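Long-range contacts in cellulose biosynthesis protein BcsG (Salmonella typhimurium LT2, PDB 5OLT), which is required for cellulose biosynthesis, its extramembrane domain carrying a zinc site and an alkaline-phosphatase-type fold: residues L170-T178 / Y189-W198; H87-G98 / T290-F298. All coordinates share one frame; numbering follows the deposited sequence. Where two conformers were deposited one is given.

Contact 1 (L170-T178 / Y189-W198)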
loop_
_atom_site.group_PDB
_atom_site.type_symbol
_atom_site.label_atom_id
_atom_site.label_comp_id
_atom_site.label_asym_id
_atom_site.label_seq_id
_atom_site.Cartn_x
_atom_site.Cartn_y
_atom_site.Cartn_z
ATOM N N LEU A 170 -2.856 19.088 -6.806
ATOM C CA LEU A 170 -2.481 18.054 -7.733
ATOM C C LEU A 170 -1.359 18.584 -8.642
ATOM O O LEU A 170 -1.495 19.691 -9.214
ATOM C CB LEU A 170 -3.732 17.671 -8.502
ATOM C CG LEU A 170 -3.672 16.546 -9.484
ATOM C CD1 LEU A 170 -3.242 15.259 -8.747
ATOM C CD2 LEU A 170 -5.061 16.364 -10.100
ATOM N N MET A 171 -0.272 17.809 -8.806
ATOM C CA MET A 171 0.828 18.244 -9.666
ATOM C C MET A 171 0.329 18.478 -11.087
ATOM O O MET A 171 -0.616 17.825 -11.554
ATOM C CB MET A 171 1.989 17.254 -9.645
ATOM C CG MET A 171 2.752 17.286 -8.331
ATOM S SD MET A 171 4.227 16.254 -8.274
ATOM C CE MET A 171 5.070 16.727 -9.795
ATOM N N ASN A 172 0.937 19.461 -11.743
ATOM C CA ASN A 172 0.554 19.855 -13.091
ATOM C C ASN A 172 0.461 18.645 -14.043
ATOM O O ASN A 172 1.417 17.880 -14.165
ATOM C CB ASN A 172 1.586 20.849 -13.625
ATOM C CG ASN A 172 1.293 21.292 -15.053
ATOM O OD1 ASN A 172 0.133 21.428 -15.451
ATOM N ND2 ASN A 172 2.357 21.533 -15.830
ATOM N N GLN A 173 -0.675 18.534 -14.713
ATOM C CA GLN A 173 -0.931 17.502 -15.705
ATOM C C GLN A 173 -0.977 18.041 -17.145
ATOM O O GLN A 173 -1.163 17.268 -18.082
ATOM C CB GLN A 173 -2.253 16.814 -15.364
ATOM C CG GLN A 173 -2.154 16.012 -14.061
ATOM C CD GLN A 173 -3.471 15.406 -13.648
ATOM O OE1 GLN A 173 -4.538 15.982 -13.869
ATOM N NE2 GLN A 173 -3.402 14.267 -12.979
ATOM N N SER A 174 -0.825 19.361 -17.322
ATOM C CA SER A 174 -0.868 19.951 -18.676
ATOM C C SER A 174 0.239 19.372 -19.530
ATOM O O SER A 174 1.377 19.226 -19.057
ATOM C CB SER A 174 -0.669 21.477 -18.635
ATOM O OG SER A 174 -1.639 22.093 -17.824
ATOM N N GLY A 175 -0.076 19.061 -20.792
ATOM C CA GLY A 175 0.948 18.614 -21.724
ATOM C C GLY A 175 1.301 17.139 -21.617
ATOM O O GLY A 175 2.125 16.664 -22.377
ATOM N N LEU A 176 0.705 16.414 -20.669
ATOM C CA LEU A 176 1.000 14.988 -20.578
ATOM C C LEU A 176 0.296 14.195 -21.667
ATOM O O LEU A 176 -0.832 14.493 -21.982
ATOM C CB LEU A 176 0.572 14.439 -19.222
ATOM C CG LEU A 176 1.347 14.918 -17.993
ATOM C CD1 LEU A 176 0.613 14.400 -16.772
ATOM C CD2 LEU A 176 2.790 14.417 -18.033
ATOM N N PRO A 177 0.966 13.165 -22.227
ATOM C CA PRO A 177 0.269 12.337 -23.201
ATOM C C PRO A 177 -0.785 11.450 -22.541
ATOM O O PRO A 177 -0.644 11.047 -21.382
ATOM C CB PRO A 177 1.379 11.492 -23.833
ATOM C CG PRO A 177 2.521 11.551 -22.906
ATOM C CD PRO A 177 2.349 12.706 -21.988
ATOM N N THR A 178 -1.856 11.203 -23.259
ATOM C CA THR A 178 -2.934 10.338 -22.800
ATOM C C THR A 178 -2.647 8.902 -23.230
ATOM O O THR A 178 -2.380 8.615 -24.420
ATOM C CB THR A 178 -4.246 10.832 -23.413
ATOM O OG1 THR A 178 -4.561 12.089 -22.816
ATOM C CG2 THR A 178 -5.404 9.887 -23.128
ATOM N N TYR A 189 -3.347 9.507 -17.997
ATOM C CA TYR A 189 -2.102 9.922 -18.607
ATOM C C TYR A 189 -1.064 8.804 -18.577
ATOM O O TYR A 189 -1.099 7.933 -17.685
ATOM C CB TYR A 189 -1.549 11.145 -17.871
ATOM C CG TYR A 189 -2.520 12.280 -17.948
ATOM C CD1 TYR A 189 -2.775 12.895 -19.178
ATOM C CD2 TYR A 189 -3.201 12.724 -16.807
ATOM C CE1 TYR A 189 -3.713 13.917 -19.284
ATOM C CE2 TYR A 189 -4.144 13.767 -16.906
ATOM C CZ TYR A 189 -4.376 14.351 -18.141
ATOM O OH TYR A 189 -5.285 15.393 -18.210
ATOM N N ASP A 190 -0.105 8.869 -19.496
ATOM C CA ASP A 190 0.963 7.896 -19.518
ATOM C C ASP A 190 1.779 7.966 -18.231
ATOM O O ASP A 190 2.281 9.049 -17.839
ATOM C CB ASP A 190 1.899 8.158 -20.688
ATOM C CG ASP A 190 2.922 7.093 -20.804
ATOM O OD1 ASP A 190 2.584 5.990 -21.293
ATOM O OD2 ASP A 190 4.052 7.335 -20.365
ATOM N N ASP A 191 2.000 6.806 -17.620
ATOM C CA ASP A 191 2.657 6.806 -16.305
ATOM C C ASP A 191 4.134 7.135 -16.367
ATOM O O ASP A 191 4.663 7.792 -15.458
ATOM C CB ASP A 191 2.436 5.485 -15.601
ATOM C CG ASP A 191 0.987 5.331 -15.211
ATOM O OD1 ASP A 191 0.485 6.305 -14.548
ATOM O OD2 ASP A 191 0.326 4.330 -15.627
ATOM N N LEU A 192 4.825 6.670 -17.426
ATOM C CA LEU A 192 6.231 7.035 -17.555
ATOM C C LEU A 192 6.360 8.535 -17.723
ATOM O O LEU A 192 7.302 9.124 -17.169
ATOM C CB LEU A 192 6.868 6.269 -18.704
ATOM C CG LEU A 192 8.373 6.430 -18.926
ATOM C CD1 LEU A 192 9.135 6.131 -17.628
ATOM C CD2 LEU A 192 8.817 5.545 -20.096
ATOM N N ALA A 193 5.444 9.169 -18.468
ATOM C CA ALA A 193 5.496 10.641 -18.615
ATOM C C ALA A 193 5.264 11.358 -17.284
ATOM O O ALA A 193 5.967 12.319 -16.964
ATOM C CB ALA A 193 4.495 11.112 -19.646
ATOM N N VAL A 194 4.302 10.869 -16.488
ATOM C CA VAL A 194 4.057 11.444 -15.167
ATOM C C VAL A 194 5.316 11.297 -14.290
ATOM O O VAL A 194 5.717 12.242 -13.603
ATOM C CB VAL A 194 2.858 10.745 -14.475
ATOM C CG1 VAL A 194 2.708 11.223 -13.043
ATOM C CG2 VAL A 194 1.554 11.022 -15.223
ATOM N N LEU A 195 5.944 10.120 -14.314
ATOM C CA LEU A 195 7.097 9.844 -13.449
ATOM C C LEU A 195 8.303 10.662 -13.917
ATOM O O LEU A 195 9.057 11.140 -13.083
ATOM C CB LEU A 195 7.427 8.345 -13.437
ATOM C CG LEU A 195 6.424 7.540 -12.614
ATOM C CD1 LEU A 195 6.502 6.061 -13.033
ATOM C CD2 LEU A 195 6.715 7.701 -11.110
ATOM N N ASN A 196 8.492 10.791 -15.224
ATOM C CA ASN A 196 9.622 11.591 -15.721
ATOM C C ASN A 196 9.470 13.074 -15.375
ATOM O O ASN A 196 10.472 13.750 -15.069
ATOM C CB ASN A 196 9.807 11.387 -17.205
ATOM C CG ASN A 196 10.611 10.136 -17.506
ATOM O OD1 ASN A 196 11.455 9.704 -16.710
ATOM N ND2 ASN A 196 10.372 9.557 -18.670
ATOM N N ARG A 197 8.240 13.567 -15.395
ATOM C CA ARG A 197 7.962 14.946 -14.978
ATOM C C ARG A 197 8.295 15.116 -13.497
ATOM O O ARG A 197 8.913 16.088 -13.075
ATOM C CB ARG A 197 6.504 15.317 -15.289
ATOM C CG ARG A 197 6.126 16.686 -14.715
ATOM C CD ARG A 197 4.773 17.148 -15.213
ATOM N NE ARG A 197 4.802 17.435 -16.658
ATOM C CZ ARG A 197 3.785 17.933 -17.355
ATOM N NH1 ARG A 197 2.634 18.233 -16.763
ATOM N NH2 ARG A 197 3.943 18.161 -18.664
ATOM N N TRP A 198 7.912 14.134 -12.672
ATOM C CA TRP A 198 8.260 14.151 -11.266
ATOM C C TRP A 198 9.789 14.181 -11.068
ATOM O O TRP A 198 10.311 14.966 -10.261
ATOM C CB TRP A 198 7.648 12.904 -10.598
ATOM C CG TRP A 198 8.047 12.705 -9.180
ATOM C CD1 TRP A 198 7.462 13.273 -8.090
ATOM C CD2 TRP A 198 9.133 11.922 -8.692
ATOM N NE1 TRP A 198 8.110 12.899 -6.951
ATOM C CE2 TRP A 198 9.149 12.066 -7.278
ATOM C CE3 TRP A 198 10.091 11.100 -9.301
ATOM C CZ2 TRP A 198 10.078 11.412 -6.471
ATOM C CZ3 TRP A 198 11.029 10.471 -8.498
ATOM C CH2 TRP A 198 11.020 10.639 -7.096
#

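Contact 2 (H87-G98 / T290-F298)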
loop_
_atom_site.group_PDB
_atom_site.type_symbol
_atom_site.label_atom_id
_atom_site.label_comp_id
_atom_site.label_asym_id
_atom_site.label_seq_id
_atom_site.Cartn_x
_atom_site.Cartn_y
_atom_site.Cartn_z
ATOM N N HIS A 87 12.920 -6.800 -9.440
ATOM C CA HIS A 87 13.716 -5.618 -9.278
ATOM C C HIS A 87 13.585 -4.954 -7.920
ATOM O O HIS A 87 14.417 -4.162 -7.535
ATOM C CB HIS A 87 13.485 -4.696 -10.477
ATOM C CG HIS A 87 13.968 -5.299 -11.768
ATOM N ND1 HIS A 87 13.535 -4.876 -13.003
ATOM C CD2 HIS A 87 14.804 -6.339 -12.010
ATOM C CE1 HIS A 87 14.113 -5.590 -13.950
ATOM N NE2 HIS A 87 14.867 -6.503 -13.373
ATOM N N PHE A 88 12.608 -5.370 -7.143
ATOM C CA PHE A 88 12.451 -4.802 -5.791
ATOM C C PHE A 88 13.530 -5.267 -4.830
ATOM O O PHE A 88 14.154 -6.300 -5.035
ATOM C CB PHE A 88 11.075 -5.210 -5.223
ATOM C CG PHE A 88 9.924 -4.504 -5.885
ATOM C CD1 PHE A 88 9.644 -3.174 -5.579
ATOM C CD2 PHE A 88 9.164 -5.166 -6.830
ATOM C CE1 PHE A 88 8.589 -2.524 -6.210
ATOM C CE2 PHE A 88 8.110 -4.524 -7.498
ATOM C CZ PHE A 88 7.827 -3.202 -7.186
ATOM N N ASP A 89 13.734 -4.502 -3.776
ATOM C CA ASP A 89 14.584 -4.937 -2.685
ATOM C C ASP A 89 13.811 -5.757 -1.685
ATOM O O ASP A 89 14.351 -6.679 -1.106
ATOM C CB ASP A 89 15.216 -3.754 -1.965
ATOM C CG ASP A 89 16.164 -2.968 -2.824
ATOM O OD1 ASP A 89 16.748 -3.535 -3.799
ATOM O OD2 ASP A 89 16.371 -1.776 -2.496
ATOM N N ILE A 90 12.533 -5.429 -1.483
ATOM C CA ILE A 90 11.657 -6.062 -0.503
ATOM C C ILE A 90 10.334 -6.319 -1.205
ATOM O O ILE A 90 9.800 -5.397 -1.852
ATOM C CB ILE A 90 11.446 -5.129 0.705
ATOM C CG1 ILE A 90 12.764 -4.798 1.404
ATOM C CG2 ILE A 90 10.415 -5.747 1.664
ATOM C CD1 ILE A 90 12.642 -3.631 2.385
ATOM N N LEU A 91 9.785 -7.510 -1.075
ATOM C CA LEU A 91 8.515 -7.828 -1.741
ATOM C C LEU A 91 7.617 -8.551 -0.757
ATOM O O LEU A 91 7.997 -9.610 -0.216
ATOM C CB LEU A 91 8.811 -8.681 -2.994
ATOM C CG LEU A 91 7.638 -9.070 -3.882
ATOM C CD1 LEU A 91 6.927 -7.832 -4.423
ATOM C CD2 LEU A 91 8.149 -9.940 -5.030
ATOM N N PHE A 92 6.431 -7.989 -0.528
ATOM C CA PHE A 92 5.469 -8.643 0.369
ATOM C C PHE A 92 4.611 -9.653 -0.376
ATOM O O PHE A 92 4.061 -9.347 -1.449
ATOM C CB PHE A 92 4.538 -7.574 0.964
ATOM C CG PHE A 92 5.206 -6.654 1.954
ATOM C CD1 PHE A 92 5.901 -5.513 1.526
ATOM C CD2 PHE A 92 5.084 -6.882 3.318
ATOM C CE1 PHE A 92 6.501 -4.648 2.435
ATOM C CE2 PHE A 92 5.675 -6.014 4.246
ATOM C CZ PHE A 92 6.385 -4.878 3.816
ATOM N N LYS A 93 4.454 -10.836 0.215
ATOM C CA LYS A 93 3.670 -11.926 -0.349
ATOM C C LYS A 93 2.290 -12.096 0.278
ATOM O O LYS A 93 1.434 -12.709 -0.295
ATOM C CB LYS A 93 4.466 -13.241 -0.289
ATOM C CG LYS A 93 5.772 -13.242 -1.088
ATOM C CD LYS A 93 5.510 -12.919 -2.554
ATOM C CE LYS A 93 6.780 -12.966 -3.401
ATOM N NZ LYS A 93 7.288 -14.357 -3.518
ATOM N N HIS A 94 2.094 -11.511 1.459
ATOM C CA HIS A 94 0.812 -11.583 2.157
ATOM C C HIS A 94 0.488 -10.212 2.723
ATOM O O HIS A 94 0.212 -10.072 3.929
ATOM C CB HIS A 94 0.821 -12.706 3.224
ATOM C CG HIS A 94 0.902 -14.057 2.608
ATOM N ND1 HIS A 94 -0.177 -14.626 1.959
ATOM C CD2 HIS A 94 1.931 -14.917 2.464
ATOM C CE1 HIS A 94 0.180 -15.799 1.471
ATOM N NE2 HIS A 94 1.461 -15.985 1.739
ATOM N N PHE A 95 0.472 -9.207 1.841
ATOM C CA PHE A 95 0.092 -7.840 2.200
ATOM C C PHE A 95 -1.395 -7.678 1.930
ATOM O O PHE A 95 -1.848 -7.908 0.815
ATOM C CB PHE A 95 0.881 -6.843 1.331
ATOM C CG PHE A 95 0.735 -5.430 1.780
ATOM C CD1 PHE A 95 -0.424 -4.667 1.447
ATOM C CD2 PHE A 95 1.718 -4.847 2.571
ATOM C CE1 PHE A 95 -0.543 -3.353 1.874
ATOM C CE2 PHE A 95 1.608 -3.527 2.952
ATOM C CZ PHE A 95 0.482 -2.783 2.630
ATOM N N ASN A 96 -2.137 -7.286 2.971
ATOM C CA ASN A 96 -3.586 -7.132 2.838
ATOM C C ASN A 96 -3.955 -5.676 2.690
ATOM O O ASN A 96 -3.583 -4.838 3.494
ATOM C CB ASN A 96 -4.259 -7.703 4.084
ATOM C CG ASN A 96 -5.756 -7.771 3.926
ATOM O OD1 ASN A 96 -6.239 -8.488 3.035
ATOM N ND2 ASN A 96 -6.498 -7.033 4.762
ATOM N N SER A 97 -4.741 -5.373 1.651
ATOM C CA SER A 97 -5.088 -3.970 1.386
ATOM C C SER A 97 -6.213 -3.428 2.289
ATOM O O SER A 97 -6.419 -2.218 2.334
ATOM C CB SER A 97 -5.505 -3.769 -0.078
ATOM O OG SER A 97 -6.741 -4.400 -0.309
ATOM N N GLY A 98 -6.905 -4.309 3.001
ATOM C CA GLY A 98 -7.893 -3.873 3.994
ATOM C C GLY A 98 -9.259 -3.491 3.454
ATOM O O GLY A 98 -10.124 -3.167 4.267
ATOM N N THR A 290 -7.938 -8.668 -1.972
ATOM C CA THR A 290 -7.184 -7.795 -1.081
ATOM C C THR A 290 -5.726 -8.237 -0.842
ATOM O O THR A 290 -4.981 -7.460 -0.259
ATOM C CB THR A 290 -7.875 -7.661 0.283
ATOM O OG1 THR A 290 -7.895 -8.972 0.895
ATOM C CG2 THR A 290 -9.302 -7.131 0.087
ATOM N N ASN A 291 -5.314 -9.414 -1.319
ATOM C CA ASN A 291 -3.889 -9.797 -1.162
ATOM C C ASN A 291 -3.111 -9.211 -2.358
ATOM O O ASN A 291 -3.234 -9.709 -3.480
ATOM C CB ASN A 291 -3.778 -11.305 -1.127
ATOM C CG ASN A 291 -2.347 -11.746 -1.021
ATOM O OD1 ASN A 291 -1.521 -11.019 -0.469
ATOM N ND2 ASN A 291 -2.032 -12.920 -1.600
ATOM N N VAL A 292 -2.373 -8.117 -2.113
ATOM C CA VAL A 292 -1.804 -7.307 -3.186
ATOM C C VAL A 292 -0.284 -7.300 -3.162
ATOM O O VAL A 292 0.320 -7.413 -2.090
ATOM C CB VAL A 292 -2.352 -5.857 -3.128
ATOM C CG1 VAL A 292 -3.879 -5.825 -3.278
ATOM C CG2 VAL A 292 -1.935 -5.107 -1.847
ATOM N N PRO A 293 0.345 -7.132 -4.349
ATOM C CA PRO A 293 1.821 -7.109 -4.405
ATOM C C PRO A 293 2.417 -5.780 -4.018
ATOM O O PRO A 293 2.509 -4.863 -4.836
ATOM C CB PRO A 293 2.107 -7.414 -5.887
ATOM C CG PRO A 293 0.911 -6.880 -6.638
ATOM C CD PRO A 293 -0.271 -7.216 -5.704
ATOM N N ALA A 294 2.863 -5.674 -2.782
ATOM C CA ALA A 294 3.522 -4.474 -2.326
ATOM C C ALA A 294 5.029 -4.700 -2.319
ATOM O O ALA A 294 5.521 -5.778 -1.947
ATOM C CB ALA A 294 3.027 -4.133 -0.931
ATOM N N GLY A 295 5.772 -3.684 -2.748
ATOM C CA GLY A 295 7.230 -3.802 -2.842
ATOM C C GLY A 295 7.907 -2.509 -2.490
ATOM O O GLY A 295 7.328 -1.414 -2.595
ATOM N N VAL A 296 9.180 -2.618 -2.116
ATOM C CA VAL A 296 9.987 -1.448 -1.788
ATOM C C VAL A 296 11.302 -1.593 -2.522
ATOM O O VAL A 296 11.863 -2.689 -2.575
ATOM C CB VAL A 296 10.245 -1.361 -0.264
ATOM C CG1 VAL A 296 11.048 -0.107 0.096
ATOM C CG2 VAL A 296 8.920 -1.364 0.516
ATOM N N LYS A 297 11.763 -0.496 -3.092
ATOM C CA LYS A 297 13.086 -0.468 -3.737
ATOM C C LYS A 297 13.792 0.805 -3.319
ATOM O O LYS A 297 13.198 1.887 -3.323
ATOM C CB LYS A 297 12.952 -0.480 -5.269
ATOM C CG LYS A 297 14.259 -0.712 -6.027
ATOM C CD LYS A 297 13.992 -1.002 -7.507
ATOM C CE LYS A 297 15.300 -1.077 -8.295
ATOM N NZ LYS A 297 16.233 -2.136 -7.835
ATOM N N PHE A 298 15.064 0.678 -2.965
ATOM C CA PHE A 298 15.896 1.855 -2.657
ATOM C C PHE A 298 16.868 2.140 -3.798
ATOM O O PHE A 298 17.463 1.204 -4.380
ATOM C CB PHE A 298 16.693 1.626 -1.378
ATOM C CG PHE A 298 15.841 1.432 -0.145
ATOM C CD1 PHE A 298 15.452 2.541 0.633
ATOM C CD2 PHE A 298 15.448 0.150 0.260
ATOM C CE1 PHE A 298 14.677 2.354 1.784
ATOM C CE2 PHE A 298 14.668 -0.034 1.386
ATOM C CZ PHE A 298 14.297 1.074 2.168
HETATM O O HOH W 1 0.920 -9.663 -0.826
#

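Contact 1 (L170-T178 / Y189-W198)
Arg197, on the second turn of helix 191-203, reaches across to the backbone of the loop 170-178, and its side-chain-to-carbonyl hydrogen bonds tie a surface loop to a helix flanking the central sheet of an alkaline-phosphatase-like domain. Its guanidinium takes Ser174 O end-on with both terminal nitrogens, NH1 and NH2 each lying 2.8 Å from that oxygen, and the acceptor sits in the guanidinium plane. NH1 also donates to Asn172 O at 2.9 Å, approaching from well above the plane of that carbonyl. Three bonds to two carbonyls therefore fix the rotation of the group. Over the centre of one guanidinium face rests Leu176 CD2, 3.7 Å from Arg197 CZ. The other methyl of the same leucine, CD1, meets Val194 CG2, while Leu176 CB lies 3.7 Å from Tyr189 CD1. At another part of the tyrosine ring, the Gln173 amide approaches CE2, the amide and ring planes 58° apart; Gln173 NE2 is itself held by the carbonyls of Met147 and His149, at and just past the end of strand 142-147. Pro177 lays CD against Ala193 CB.

A second shell shapes the loop that offers these carbonyls. Asn172, its CG anti to the backbone N (chi1 178°), closes an Asx turn in which OD1 accepts from both Ser174 N and Ser174 OG, and a type II turn from Gln173 to Leu176 overlaps it. On the helix side Asp190 is the N-cap, its OD2 accepting from Ala193 N through the anti lone pair. Where the chain returns beside itself, Thr178 and Tyr189 form a non-hydrogen-bonded antiparallel pair, next to which Asp190 N donates to Pro177 O at 2.9 Å with an N-H...O angle of 165°.

Contact 2 (H87-G98 / T290-F298)
Val296 O is gripped by two successive amides, Asp89 N at 2.9 Å and Ile90 N at 3.0 Å, both in its carbonyl plane. This is a classic beta bulge, opening the antiparallel pairing of strands 90-96 and 291-299. With CG beside its own backbone N (chi1 -65°), Asp89 brings OD2 to Phe298 N, 2.8 Å away and above the carboxylate plane, and to the edge of the Phe298 ring. In the conformer described, Lys297, extended until a final bend at chi4 (60°), brings NZ to His87 O at 2.7 Å.

At Gly295 the Phe88 ring lies against the backbone, with CA over one face, 4.0 Å from the ring centroid. Ala294 CB likewise sits over the face of Phe95. The strand turns a corner at Lys93 and His94, where a water bridges Phe95 N and Val292 O. Past the corner, Thr290 OG1 is hydrogen-bonded to Asn96 OD1 (2.7 Å) and to Ser286 O, two candidate acceptors for one proton; Asn96 ND2 meets Ser355 OG.

Ile90, Phe92, Phe95 and Val296 pack on helix 318-328, Leu91 and Pro293 touch Trp71 of helix 71-76, and strands 259-265 and 310-312 flank the pair.

Contacts 1 and 2 belong to one domain but to different layers of it: their centres are 25 Å apart, their nearest atoms about 10 Å, and they do not touch. Contact 2 lies within the central sheet, its centre about 8 Å from that of the chain, whereas contact 1 is at the surface beside edge strand 142-147, its centre about 21 Å from that of the chain. In sequence, contact 1 is nested inside the long loop that contact 2 closes. The zinc ion is bound by Cys67, Ser102, Glu266 and His267; the Ser97 side chain of contact 2 is about 9 Å from it, and strand 259-265, beside 291-299, leads into Glu266 and His267.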